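Local coordinates for tegument protein UL51 (Human herpesvirus 1, PDB 6T5A) that probably takes part in the exit of virus particles from the perinuclear space and in secondary envelopment of cytoplasmic capsids at membranes derived from the trans-Golgi network, at residues R67-H70 / A71-N75; G93-A96 / A97-K101; D54-R57 / R58-A62; A19-P22 / S23-E26; T108-A111 / T112-M116. The protein carries 1 engineered substitution. All blocks are in the same frame, centred on the assembly; numbering follows the deposited sequence.

Contact 1 (R67-H70 / A71-N75)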
loop_
_atom_site.group_PDB
_atom_site.type_symbol
_atom_site.label_atom_id
_atom_site.label_comp_id
_atom_site.label_asym_id
_atom_site.label_seq_id
_atom_site.Cartn_x
_atom_site.Cartn_y
_atom_site.Cartn_z
ATOM N N ARG A 67 -26.023 28.103 -27.910
ATOM C CA ARG A 67 -25.863 29.120 -28.951
ATOM C C ARG A 67 -27.248 29.589 -29.471
ATOM O O ARG A 67 -27.451 30.786 -29.659
ATOM C CB ARG A 67 -25.032 28.562 -30.111
ATOM C CG ARG A 67 -23.542 28.447 -29.809
ATOM C CD ARG A 67 -22.925 27.409 -30.715
ATOM N NE ARG A 67 -21.491 27.212 -30.449
ATOM C CZ ARG A 67 -20.778 26.207 -30.946
ATOM N NH1 ARG A 67 -21.349 25.301 -31.723
ATOM N NH2 ARG A 67 -19.486 26.102 -30.667
ATOM N N THR A 68 -28.188 28.646 -29.682
ATOM C CA THR A 68 -29.540 28.947 -30.165
ATOM C C THR A 68 -30.309 29.766 -29.129
ATOM O O THR A 68 -30.942 30.763 -29.483
ATOM C CB THR A 68 -30.265 27.685 -30.638
ATOM O OG1 THR A 68 -29.459 27.059 -31.642
ATOM C CG2 THR A 68 -31.655 27.988 -31.224
ATOM N N TYR A 69 -30.203 29.378 -27.850
ATOM C CA TYR A 69 -30.819 30.102 -26.736
ATOM C C TYR A 69 -30.292 31.538 -26.727
ATOM O O TYR A 69 -31.076 32.484 -26.639
ATOM C CB TYR A 69 -30.513 29.387 -25.405
ATOM C CG TYR A 69 -30.968 30.161 -24.189
ATOM C CD1 TYR A 69 -32.284 30.084 -23.741
ATOM C CD2 TYR A 69 -30.091 30.996 -23.504
ATOM C CE1 TYR A 69 -32.715 30.814 -22.636
ATOM C CE2 TYR A 69 -30.508 31.727 -22.394
ATOM C CZ TYR A 69 -31.821 31.633 -21.966
ATOM O OH TYR A 69 -32.238 32.335 -20.870
ATOM N N HIS A 70 -28.954 31.697 -26.833
ATOM C CA HIS A 70 -28.318 33.008 -26.877
ATOM C C HIS A 70 -28.836 33.862 -28.049
ATOM O O HIS A 70 -29.113 35.042 -27.850
ATOM C CB HIS A 70 -26.793 32.860 -26.918
ATOM C CG HIS A 70 -26.054 34.160 -27.024
ATOM N ND1 HIS A 70 -26.060 35.085 -25.993
ATOM C CD2 HIS A 70 -25.280 34.630 -28.029
ATOM C CE1 HIS A 70 -25.294 36.083 -26.403
ATOM N NE2 HIS A 70 -24.799 35.849 -27.619
ATOM N N ALA A 71 -28.989 33.269 -29.256
ATOM C CA ALA A 71 -29.512 33.998 -30.416
ATOM C C ALA A 71 -30.936 34.519 -30.155
ATOM O O ALA A 71 -31.249 35.670 -30.510
ATOM C CB ALA A 71 -29.481 33.121 -31.658
ATOM N N CYS A 72 -31.781 33.694 -29.488
ATOM C CA CYS A 72 -33.143 34.083 -29.100
ATOM C C CYS A 72 -33.096 35.268 -28.187
ATOM O O CYS A 72 -33.895 36.187 -28.360
ATOM C CB CYS A 72 -33.899 32.929 -28.445
ATOM S SG CYS A 72 -34.271 31.575 -29.573
ATOM N N MET A 73 -32.182 35.240 -27.201
ATOM C CA MET A 73 -32.065 36.308 -26.201
ATOM C C MET A 73 -31.558 37.611 -26.842
ATOM O O MET A 73 -32.045 38.678 -26.494
ATOM C CB MET A 73 -31.193 35.868 -25.004
ATOM C CG MET A 73 -31.745 34.653 -24.240
ATOM S SD MET A 73 -33.529 34.731 -23.815
ATOM C CE MET A 73 -33.501 35.990 -22.637
ATOM N N VAL A 74 -30.620 37.520 -27.811
ATOM C CA VAL A 74 -30.138 38.710 -28.547
ATOM C C VAL A 74 -31.318 39.283 -29.350
ATOM O O VAL A 74 -31.537 40.498 -29.331
ATOM C CB VAL A 74 -28.915 38.401 -29.447
ATOM C CG1 VAL A 74 -28.626 39.553 -30.419
ATOM C CG2 VAL A 74 -27.679 38.068 -28.602
ATOM N N ASN A 75 -32.092 38.407 -30.028
ATOM C CA ASN A 75 -33.258 38.856 -30.801
ATOM C C ASN A 75 -34.279 39.536 -29.914
ATOM O O ASN A 75 -34.822 40.547 -30.317
ATOM C CB ASN A 75 -33.889 37.727 -31.617
ATOM C CG ASN A 75 -33.069 37.307 -32.808
ATOM O OD1 ASN A 75 -32.130 37.977 -33.213
ATOM N ND2 ASN A 75 -33.402 36.176 -33.400
#
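Two consecutive aromatic rings, Tyr69 and His70, each have one face covered by the side chain four residues further on, Met73 and Val74. Both pairs are i to i+4 contacts along the α-helix 63-82, and the first is also a Met-aromatic contact. The CG methylene of Met73 lies 3.6 Å above the plane of the Tyr69 ring, displaced toward its rim and making a CH-pi contact. Its sulfur, SD, is more oblique, 4.0 Å from Tyr69 OH. The torsions explain this: Tyr69 CG is trans to the main-chain N (chi1 173°), while the Met73 chain, with CG beside its own N, bends at both following bonds and curls over the ring. Beneath the side chains, the N-H groups of Ala71 to Val74 bond to the carbonyls of Arg67 to His70 in regular helical fashion. Tyr69 and Cys72 are buried and face helix 94-117, the former resting on Met110, the latter on Ala106. Arg67 and His70 turn to another protein chain of the assembly: Arg67 NH2 hydrogen-bonds to an aromatic side chain there, and the His70 ring meets an aromatic ring. Thr68 OG1 bonds back to Ala64 O. Over the imidazole the covering group is a methyl, Val74 CG2, which stands 3.8 Å from His70 NE2.

Contact 2 (G93-A96 / A97-K101)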
loop_
_atom_site.group_PDB
_atom_site.type_symbol
_atom_site.label_atom_id
_atom_site.label_comp_id
_atom_site.label_asym_id
_atom_site.label_seq_id
_atom_site.Cartn_x
_atom_site.Cartn_y
_atom_site.Cartn_z
ATOM N N GLY A 93 -49.928 44.242 -33.327
ATOM C CA GLY A 93 -49.338 43.115 -32.610
ATOM C C GLY A 93 -48.063 42.518 -33.173
ATOM O O GLY A 93 -47.667 41.450 -32.711
ATOM N N ALA A 94 -47.428 43.153 -34.206
ATOM C CA ALA A 94 -46.243 42.609 -34.896
ATOM C C ALA A 94 -45.033 42.329 -33.990
ATOM O O ALA A 94 -44.476 41.227 -34.041
ATOM C CB ALA A 94 -45.833 43.502 -36.066
ATOM N N VAL A 95 -44.636 43.310 -33.160
ATOM C CA VAL A 95 -43.488 43.168 -32.249
ATOM C C VAL A 95 -43.780 42.050 -31.241
ATOM O O VAL A 95 -42.948 41.158 -31.073
ATOM C CB VAL A 95 -43.098 44.531 -31.586
ATOM C CG1 VAL A 95 -42.029 44.360 -30.502
ATOM C CG2 VAL A 95 -42.630 45.530 -32.643
ATOM N N ALA A 96 -44.996 42.061 -30.641
ATOM C CA ALA A 96 -45.423 41.034 -29.688
ATOM C C ALA A 96 -45.416 39.631 -30.303
ATOM O O ALA A 96 -44.994 38.696 -29.631
ATOM C CB ALA A 96 -46.794 41.361 -29.118
ATOM N N ALA A 97 -45.826 39.491 -31.593
ATOM C CA ALA A 97 -45.806 38.198 -32.290
ATOM C C ALA A 97 -44.366 37.690 -32.441
ATOM O O ALA A 97 -44.125 36.516 -32.195
ATOM C CB ALA A 97 -46.475 38.302 -33.648
ATOM N N HIS A 98 -43.412 38.578 -32.777
ATOM C CA HIS A 98 -41.984 38.237 -32.897
ATOM C C HIS A 98 -41.413 37.821 -31.545
ATOM O O HIS A 98 -40.721 36.815 -31.475
ATOM C CB HIS A 98 -41.176 39.409 -33.468
ATOM C CG HIS A 98 -41.382 39.625 -34.929
ATOM N ND1 HIS A 98 -40.947 38.697 -35.871
ATOM C CD2 HIS A 98 -41.935 40.679 -35.574
ATOM C CE1 HIS A 98 -41.280 39.202 -37.049
ATOM N NE2 HIS A 98 -41.879 40.393 -36.920
ATOM N N GLN A 99 -41.721 38.589 -30.470
ATOM C CA GLN A 99 -41.281 38.293 -29.111
ATOM C C GLN A 99 -41.781 36.926 -28.657
ATOM O O GLN A 99 -40.997 36.169 -28.087
ATOM C CB GLN A 99 -41.724 39.379 -28.123
ATOM C CG GLN A 99 -41.014 40.718 -28.327
ATOM C CD GLN A 99 -41.618 41.802 -27.459
ATOM O OE1 GLN A 99 -42.830 41.844 -27.214
ATOM N NE2 GLN A 99 -40.791 42.715 -26.978
ATOM N N ASP A 100 -43.055 36.585 -28.959
ATOM C CA ASP A 100 -43.636 35.281 -28.610
ATOM C C ASP A 100 -42.870 34.131 -29.266
ATOM O O ASP A 100 -42.601 33.140 -28.605
ATOM C CB ASP A 100 -45.139 35.212 -28.950
ATOM C CG ASP A 100 -45.762 33.861 -28.619
ATOM O OD1 ASP A 100 -46.065 33.620 -27.432
ATOM O OD2 ASP A 100 -45.914 33.032 -29.545
ATOM N N LYS A 101 -42.505 34.278 -30.554
ATOM C CA LYS A 101 -41.756 33.274 -31.312
ATOM C C LYS A 101 -40.360 33.038 -30.699
ATOM O O LYS A 101 -39.933 31.890 -30.570
ATOM C CB LYS A 101 -41.637 33.707 -32.779
ATOM C CG LYS A 101 -41.053 32.644 -33.710
ATOM C CD LYS A 101 -40.903 33.173 -35.140
ATOM C CE LYS A 101 -40.365 32.141 -36.112
ATOM N NZ LYS A 101 -38.913 31.873 -35.915
#
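From Gly93, in the N-cap position, to Asp100, the backbone winds as the first turns of α-helix 94-117, the carbonyls of Gly93, Ala94, Val95 and Ala96 accepting from the N-H groups of Ala97, His98, Gln99 and Asp100. The bond from Gln99 N to Val95 O, 2.9 Å long, is the straightest of the four, at 166° about the hydrogen. Its two residues also meet through their side chains: the CG1 methyl of Val95 lies 4.0 Å from CD of Gln99, and the amide nitrogen NE2 is almost as near to it. Gln99 reaches this place because CG sits beside its own main-chain N (chi1 -69°) and the chain then runs out extended. CG thereby leans on Val95 O at 3.4 Å. On the neighbouring flank, the imidazole of His98 approaches the preceding turn with carbon CD2, which comes within 3.0 Å of Ala94 O, and an edge of the ring faces Val95 CA. Ala97 CB packs on Gly93 O at 3.5 Å. Both larger side chains continue onto helix 63-82, His98 touching Leu79 and Gln99 touching Leu76 and Leu79. Asp100 leads away and forms its salt bridge with Arg104. No charged pair or side-chain hydrogen bond joins the two halves, and much of the surface is made of alanines. The chemistry thus implies a turn held chiefly by its main-chain bonds, the side chains of Val95, His98 and Gln99 adding van der Waals contacts.

Contact 3 (D54-R57 / R58-A62)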
loop_
_atom_site.group_PDB
_atom_site.type_symbol
_atom_site.label_atom_id
_atom_site.label_comp_id
_atom_site.label_asym_id
_atom_site.label_seq_id
_atom_site.Cartn_x
_atom_site.Cartn_y
_atom_site.Cartn_z
ATOM N N ASP A 54 -17.665 11.061 -21.712
ATOM C CA ASP A 54 -19.017 10.926 -22.242
ATOM C C ASP A 54 -19.838 12.183 -21.990
ATOM O O ASP A 54 -20.541 12.626 -22.889
ATOM C CB ASP A 54 -19.726 9.694 -21.656
ATOM C CG ASP A 54 -21.016 9.399 -22.400
ATOM O OD1 ASP A 54 -20.939 8.977 -23.575
ATOM O OD2 ASP A 54 -22.096 9.624 -21.821
ATOM N N ASP A 55 -19.767 12.746 -20.767
ATOM C CA ASP A 55 -20.464 13.989 -20.419
ATOM C C ASP A 55 -19.968 15.136 -21.303
ATOM O O ASP A 55 -20.789 15.907 -21.826
ATOM C CB ASP A 55 -20.219 14.347 -18.942
ATOM C CG ASP A 55 -21.031 13.539 -17.946
ATOM O OD1 ASP A 55 -21.800 12.651 -18.384
ATOM O OD2 ASP A 55 -20.914 13.807 -16.734
ATOM N N THR A 56 -18.630 15.266 -21.450
ATOM C CA THR A 56 -18.002 16.305 -22.265
ATOM C C THR A 56 -18.455 16.203 -23.706
ATOM O O THR A 56 -18.811 17.231 -24.291
ATOM C CB THR A 56 -16.468 16.265 -22.136
ATOM O OG1 THR A 56 -16.152 16.537 -20.789
ATOM C CG2 THR A 56 -15.771 17.315 -23.003
ATOM N N ARG A 57 -18.487 14.977 -24.273
ATOM C CA ARG A 57 -18.953 14.803 -25.660
ATOM C C ARG A 57 -20.434 15.210 -25.824
ATOM O O ARG A 57 -20.772 15.876 -26.807
ATOM C CB ARG A 57 -18.643 13.392 -26.193
ATOM C CG ARG A 57 -17.136 13.273 -26.504
ATOM C CD ARG A 57 -16.624 11.883 -26.832
ATOM N NE ARG A 57 -15.194 11.914 -27.162
ATOM C CZ ARG A 57 -14.437 10.834 -27.343
ATOM N NH1 ARG A 57 -14.962 9.618 -27.217
ATOM N NH2 ARG A 57 -13.146 10.961 -27.641
ATOM N N ARG A 58 -21.279 14.910 -24.827
ATOM C CA ARG A 58 -22.698 15.311 -24.844
ATOM C C ARG A 58 -22.828 16.840 -24.711
ATOM O O ARG A 58 -23.670 17.442 -25.378
ATOM C CB ARG A 58 -23.471 14.618 -23.720
ATOM C CG ARG A 58 -23.704 13.120 -23.969
ATOM C CD ARG A 58 -24.360 12.461 -22.776
ATOM N NE ARG A 58 -25.736 12.928 -22.600
ATOM C CZ ARG A 58 -26.492 12.665 -21.539
ATOM N NH1 ARG A 58 -26.007 11.950 -20.528
ATOM N NH2 ARG A 58 -27.737 13.121 -21.474
ATOM N N LEU A 59 -21.975 17.459 -23.863
ATOM C CA LEU A 59 -21.965 18.902 -23.651
ATOM C C LEU A 59 -21.412 19.679 -24.851
ATOM O O LEU A 59 -21.851 20.794 -25.088
ATOM C CB LEU A 59 -21.204 19.274 -22.378
ATOM C CG LEU A 59 -21.925 19.001 -21.066
ATOM C CD1 LEU A 59 -20.929 18.786 -19.954
ATOM C CD2 LEU A 59 -22.888 20.133 -20.719
ATOM N N VAL A 60 -20.454 19.092 -25.596
ATOM C CA VAL A 60 -19.895 19.687 -26.817
ATOM C C VAL A 60 -21.014 19.723 -27.879
ATOM O O VAL A 60 -21.164 20.736 -28.571
ATOM C CB VAL A 60 -18.601 18.959 -27.297
ATOM C CG1 VAL A 60 -18.261 19.298 -28.745
ATOM C CG2 VAL A 60 -17.412 19.294 -26.389
ATOM N N LYS A 61 -21.826 18.652 -27.961
ATOM C CA LYS A 61 -22.981 18.612 -28.870
ATOM C C LYS A 61 -24.034 19.638 -28.444
ATOM O O LYS A 61 -24.586 20.333 -29.298
ATOM C CB LYS A 61 -23.591 17.208 -28.933
ATOM C CG LYS A 61 -22.812 16.255 -29.841
ATOM C CD LYS A 61 -23.394 14.843 -29.798
ATOM C CE LYS A 61 -22.621 13.858 -30.649
ATOM N NZ LYS A 61 -21.356 13.415 -30.002
ATOM N N ALA A 62 -24.250 19.788 -27.113
ATOM C CA ALA A 62 -25.214 20.723 -26.527
ATOM C C ALA A 62 -24.855 22.202 -26.735
ATOM O O ALA A 62 -25.687 23.057 -26.434
ATOM C CB ALA A 62 -25.398 20.427 -25.048
HETATM O O HOH W 1 -19.595 15.594 -29.195
#
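Thr56 and Val60 meet in the tightly packed part, where the hydrogen bond from Val60 N to Thr56 O is 2.8 Å long. The CG2 methyl of Val60, itself an exposed residue, lies against the same oxygen at 3.3 Å. Next to it Leu59 N bonds to Asp55 O, and the leucine folds back over that carbonyl, its CD1 methyl 3.4 Å from Asp55 O, since CG lies beside the main-chain N (chi1 -75°). Leu59 and Thr56 are buried: Leu59 packs on Met116 and Tyr117 of helix 94-117, and Thr56 OG1 bonds both to Ser52 O and to a polar side chain of another protein chain; Asp55 OD2 also bonds to a polar side chain of that chain. All this belongs to the last turns of α-helix 46-61, the N-H groups of Arg58 to Lys61 each bonding four residues back. The solvent side is slacker. Lys61 N reaches Arg57 O at a longer 3.2 Å, and a water adds to the grip by donating to Arg57 O at 2.7 Å and accepting from Lys61 NZ. The lysine chain is straight up to its last torsion, which bends NZ back toward this water. Asp54 and Arg58 meet at a slant without a salt bridge, OD2 of Asp54 touching the CD methylene of Arg58 at 3.8 Å. Their carboxylate and guanidinium planes are 51° apart, and the nearest charged atoms, Asp54 OD2 and Arg58 NH1, remain 4.7 Å from each other.

Contact 4 (A19-P22 / S23-E26)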
loop_
_atom_site.group_PDB
_atom_site.type_symbol
_atom_site.label_atom_id
_atom_site.label_comp_id
_atom_site.label_asym_id
_atom_site.label_seq_id
_atom_site.Cartn_x
_atom_site.Cartn_y
_atom_site.Cartn_z
ATOM N N ALA A 19 2.227 -34.492 -7.789
ATOM C CA ALA A 19 3.307 -33.646 -8.296
ATOM C C ALA A 19 4.104 -34.247 -9.446
ATOM O O ALA A 19 4.533 -35.403 -9.385
ATOM C CB ALA A 19 4.240 -33.242 -7.161
ATOM N N VAL A 20 4.299 -33.447 -10.500
ATOM C CA VAL A 20 5.085 -33.847 -11.669
ATOM C C VAL A 20 6.530 -33.361 -11.437
ATOM O O VAL A 20 6.752 -32.161 -11.294
ATOM C CB VAL A 20 4.480 -33.326 -13.001
ATOM C CG1 VAL A 20 5.291 -33.816 -14.201
ATOM C CG2 VAL A 20 3.011 -33.740 -13.133
ATOM N N PRO A 21 7.510 -34.271 -11.332
ATOM C CA PRO A 21 8.893 -33.817 -11.076
ATOM C C PRO A 21 9.517 -33.139 -12.298
ATOM O O PRO A 21 9.124 -33.457 -13.425
ATOM C CB PRO A 21 9.638 -35.117 -10.730
ATOM C CG PRO A 21 8.875 -36.189 -11.411
ATOM C CD PRO A 21 7.427 -35.745 -11.449
ATOM N N PRO A 22 10.539 -32.277 -12.115
ATOM C CA PRO A 22 11.207 -31.648 -13.275
ATOM C C PRO A 22 11.694 -32.660 -14.311
ATOM O O PRO A 22 11.589 -32.388 -15.494
ATOM C CB PRO A 22 12.391 -30.941 -12.636
ATOM C CG PRO A 22 11.870 -30.528 -11.299
ATOM C CD PRO A 22 11.106 -31.757 -10.854
ATOM N N SER A 23 12.166 -33.856 -13.877
ATOM C CA SER A 23 12.653 -34.887 -14.798
ATOM C C SER A 23 11.602 -35.319 -15.827
ATOM O O SER A 23 11.968 -35.722 -16.921
ATOM C CB SER A 23 13.205 -36.085 -14.035
ATOM O OG SER A 23 12.227 -36.654 -13.186
ATOM N N GLU A 24 10.308 -35.173 -15.502
ATOM C CA GLU A 24 9.205 -35.465 -16.422
ATOM C C GLU A 24 8.656 -34.210 -17.120
ATOM O O GLU A 24 8.194 -34.297 -18.244
ATOM C CB GLU A 24 8.058 -36.225 -15.717
ATOM C CG GLU A 24 8.382 -37.665 -15.356
ATOM C CD GLU A 24 8.913 -38.536 -16.476
ATOM O OE1 GLU A 24 8.329 -38.529 -17.583
ATOM O OE2 GLU A 24 9.929 -39.225 -16.242
ATOM N N ALA A 25 8.687 -33.052 -16.464
ATOM C CA ALA A 25 8.199 -31.812 -17.060
ATOM C C ALA A 25 9.107 -30.707 -16.570
ATOM O O ALA A 25 8.906 -30.138 -15.487
ATOM C CB ALA A 25 6.728 -31.563 -16.681
ATOM N N GLU A 26 10.178 -30.474 -17.342
ATOM C CA GLU A 26 11.214 -29.509 -16.982
ATOM C C GLU A 26 10.666 -28.121 -16.816
ATOM O O GLU A 26 9.937 -27.642 -17.686
ATOM C CB GLU A 26 12.411 -29.528 -17.954
ATOM C CG GLU A 26 13.234 -30.814 -17.893
ATOM C CD GLU A 26 14.039 -31.157 -16.646
ATOM O OE1 GLU A 26 14.112 -30.347 -15.695
ATOM O OE2 GLU A 26 14.578 -32.281 -16.613
#
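Pro22 loses the most surface here, followed by Pro21 and Ser23, and the three form the bend. Pro21 O accepts twice: from Ala25 N at 3.1 Å, in the carbonyl plane, and from Glu24 N at 2.9 Å, well above that plane. Pro22, its ring holding phi near -53°, turns the chain so that the amides of Glu24 and Ala25 come back to Pro21 O, and its CB methylene touches Glu26 OE1 at 3.6 Å. Glu26 bends at chi2 (-67°), which carries its carboxylate back over Pro22 O, with carbon CD 3.0 Å away; its oxygens and that carbonyl are all acceptors and share no bond. Ser23 OG stands 3.8 Å from Pro21 CG, but its hydrogen bond goes to an acidic side chain of another protein chain. Across the bend, Val20 CG1 packs on Ala25 CB at 3.6 Å. Two further main-chain oxygens, Val20 O and Ala25 O, bond to polar side chains of a second partner chain. With proline in its second position and one carbonyl serving i+3 and i+4 amides, the arrangement is typical of a β-turn of the type I/III class overlapping an α-turn, here in the irregular segment before strand 28-38.

Contact 5 (T108-A111 / T112-M116)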
loop_
_atom_site.group_PDB
_atom_site.type_symbol
_atom_site.label_atom_id
_atom_site.label_comp_id
_atom_site.label_asym_id
_atom_site.label_seq_id
_atom_site.Cartn_x
_atom_site.Cartn_y
_atom_site.Cartn_z
ATOM N N THR A 108 -37.902 26.163 -25.527
ATOM C CA THR A 108 -37.632 24.827 -26.082
ATOM C C THR A 108 -36.157 24.435 -25.875
ATOM O O THR A 108 -35.880 23.314 -25.442
ATOM C CB THR A 108 -38.102 24.763 -27.545
ATOM O OG1 THR A 108 -39.499 25.040 -27.561
ATOM C CG2 THR A 108 -37.868 23.409 -28.185
ATOM N N CYS A 109 -35.222 25.377 -26.139
ATOM C CA CYS A 109 -33.781 25.172 -25.946
ATOM C C CYS A 109 -33.487 24.901 -24.500
ATOM O O CYS A 109 -32.742 23.975 -24.194
ATOM C CB CYS A 109 -32.987 26.374 -26.446
ATOM S SG CYS A 109 -32.982 26.546 -28.239
ATOM N N MET A 110 -34.068 25.721 -23.613
ATOM C CA MET A 110 -33.902 25.617 -22.174
ATOM C C MET A 110 -34.407 24.265 -21.676
ATOM O O MET A 110 -33.675 23.616 -20.938
ATOM C CB MET A 110 -34.618 26.771 -21.476
ATOM C CG MET A 110 -34.172 26.992 -20.060
ATOM S SD MET A 110 -35.166 28.221 -19.174
ATOM C CE MET A 110 -35.053 29.612 -20.274
ATOM N N ALA A 111 -35.614 23.821 -22.128
ATOM C CA ALA A 111 -36.206 22.527 -21.762
ATOM C C ALA A 111 -35.298 21.343 -22.133
ATOM O O ALA A 111 -35.145 20.432 -21.323
ATOM C CB ALA A 111 -37.577 22.362 -22.411
ATOM N N THR A 112 -34.687 21.367 -23.342
ATOM C CA THR A 112 -33.779 20.313 -23.820
ATOM C C THR A 112 -32.482 20.267 -22.998
ATOM O O THR A 112 -31.986 19.174 -22.699
ATOM C CB THR A 112 -33.542 20.452 -25.330
ATOM O OG1 THR A 112 -34.808 20.575 -25.968
ATOM C CG2 THR A 112 -32.790 19.263 -25.927
ATOM N N ILE A 113 -31.932 21.451 -22.644
ATOM C CA ILE A 113 -30.715 21.566 -21.835
ATOM C C ILE A 113 -30.999 21.020 -20.430
ATOM O O ILE A 113 -30.202 20.232 -19.919
ATOM C CB ILE A 113 -30.162 23.023 -21.812
ATOM C CG1 ILE A 113 -29.688 23.455 -23.218
ATOM C CG2 ILE A 113 -29.043 23.191 -20.756
ATOM C CD1 ILE A 113 -29.503 24.970 -23.422
ATOM N N LEU A 114 -32.150 21.400 -19.836
ATOM C CA LEU A 114 -32.545 20.936 -18.502
ATOM C C LEU A 114 -32.733 19.424 -18.431
ATOM O O LEU A 114 -32.377 18.831 -17.416
ATOM C CB LEU A 114 -33.801 21.650 -17.995
ATOM C CG LEU A 114 -33.652 23.139 -17.657
ATOM C CD1 LEU A 114 -35.017 23.822 -17.616
ATOM C CD2 LEU A 114 -32.902 23.339 -16.357
ATOM N N GLN A 115 -33.260 18.805 -19.505
ATOM C CA GLN A 115 -33.473 17.360 -19.595
ATOM C C GLN A 115 -32.130 16.615 -19.590
ATOM O O GLN A 115 -32.000 15.597 -18.904
ATOM C CB GLN A 115 -34.315 17.016 -20.835
ATOM C CG GLN A 115 -34.842 15.582 -20.858
ATOM C CD GLN A 115 -35.779 15.302 -22.013
ATOM O OE1 GLN A 115 -35.900 16.076 -22.977
ATOM N NE2 GLN A 115 -36.465 14.172 -21.941
ATOM N N MET A 116 -31.126 17.147 -20.317
ATOM C CA MET A 116 -29.770 16.591 -20.355
ATOM C C MET A 116 -29.087 16.706 -18.979
ATOM O O MET A 116 -28.479 15.737 -18.530
ATOM C CB MET A 116 -28.934 17.262 -21.453
ATOM C CG MET A 116 -27.507 16.746 -21.538
ATOM S SD MET A 116 -26.415 17.783 -22.536
ATOM C CE MET A 116 -26.433 19.295 -21.601
#
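Thr108 O accepts two hydrogen bonds, both from Thr112. The hydroxyl OG1 donates at 3.0 Å and the main-chain N at 3.1 Å, and the two reach the oxygen from opposite faces of the carbonyl plane. This is possible because OG1 of Thr112 lies beside its own N, trans to the carbonyl carbon (chi1 -50°), so that the hydroxyl folds back on the preceding turn. Thr108 OG1 bonds likewise to Arg104 O, one turn earlier. The other three bonds are plain main-chain ones, Ile113 N to Cys109 O, Leu114 N to Met110 O and Gln115 N to Ala111 O; the middle one is the straightest, with 163° at the hydrogen. Together they describe regular α-helix, late in helix 94-117, with the threonine hydroxyl bonding back to the i-4 carbonyl that its own N-H already uses. Apolar packing joins Met110 and Leu114, which lie side by side and point the same way, CG of the methionine 4.1 Å from CD1 of the leucine. Van der Waals contacts with carbonyls are separate from this: Leu114 CG rests on Met110 O at 3.3 Å, and Ile113 CG1 comes to 3.2 Å from Cys109 O. Partners lie beyond the segments: Met110, Ile113 and Leu114 pack on apolar side chains of another protein chain, while Cys109 meets Thr68, and Thr112 and Ile113 meet Leu65, of helix 63-82. Met116 reaches Arg58 of helix 46-61.

Contacts 1, 3 and 5 are partly buried. Contact 5 touches both of the others, which do not touch each other: Tyr69 of contact 1 packs on Met110 of contact 5, where CE1 and CE meet at 3.5 Å, and Ala62 of contact 3 rests on Met116 at the far end of contact 5. Contacts 2 and 5 share helix 94-117, its start being alanine-rich and exposed and its later turns carrying threonines and larger apolar side chains. Contact 4 is a surface turn without helix, its centre about 59 Å from that of contact 3, and its polar partners lie on other chains. Rings carry contact 1, a water bridges contact 3, and a hydroxyl marks contact 5.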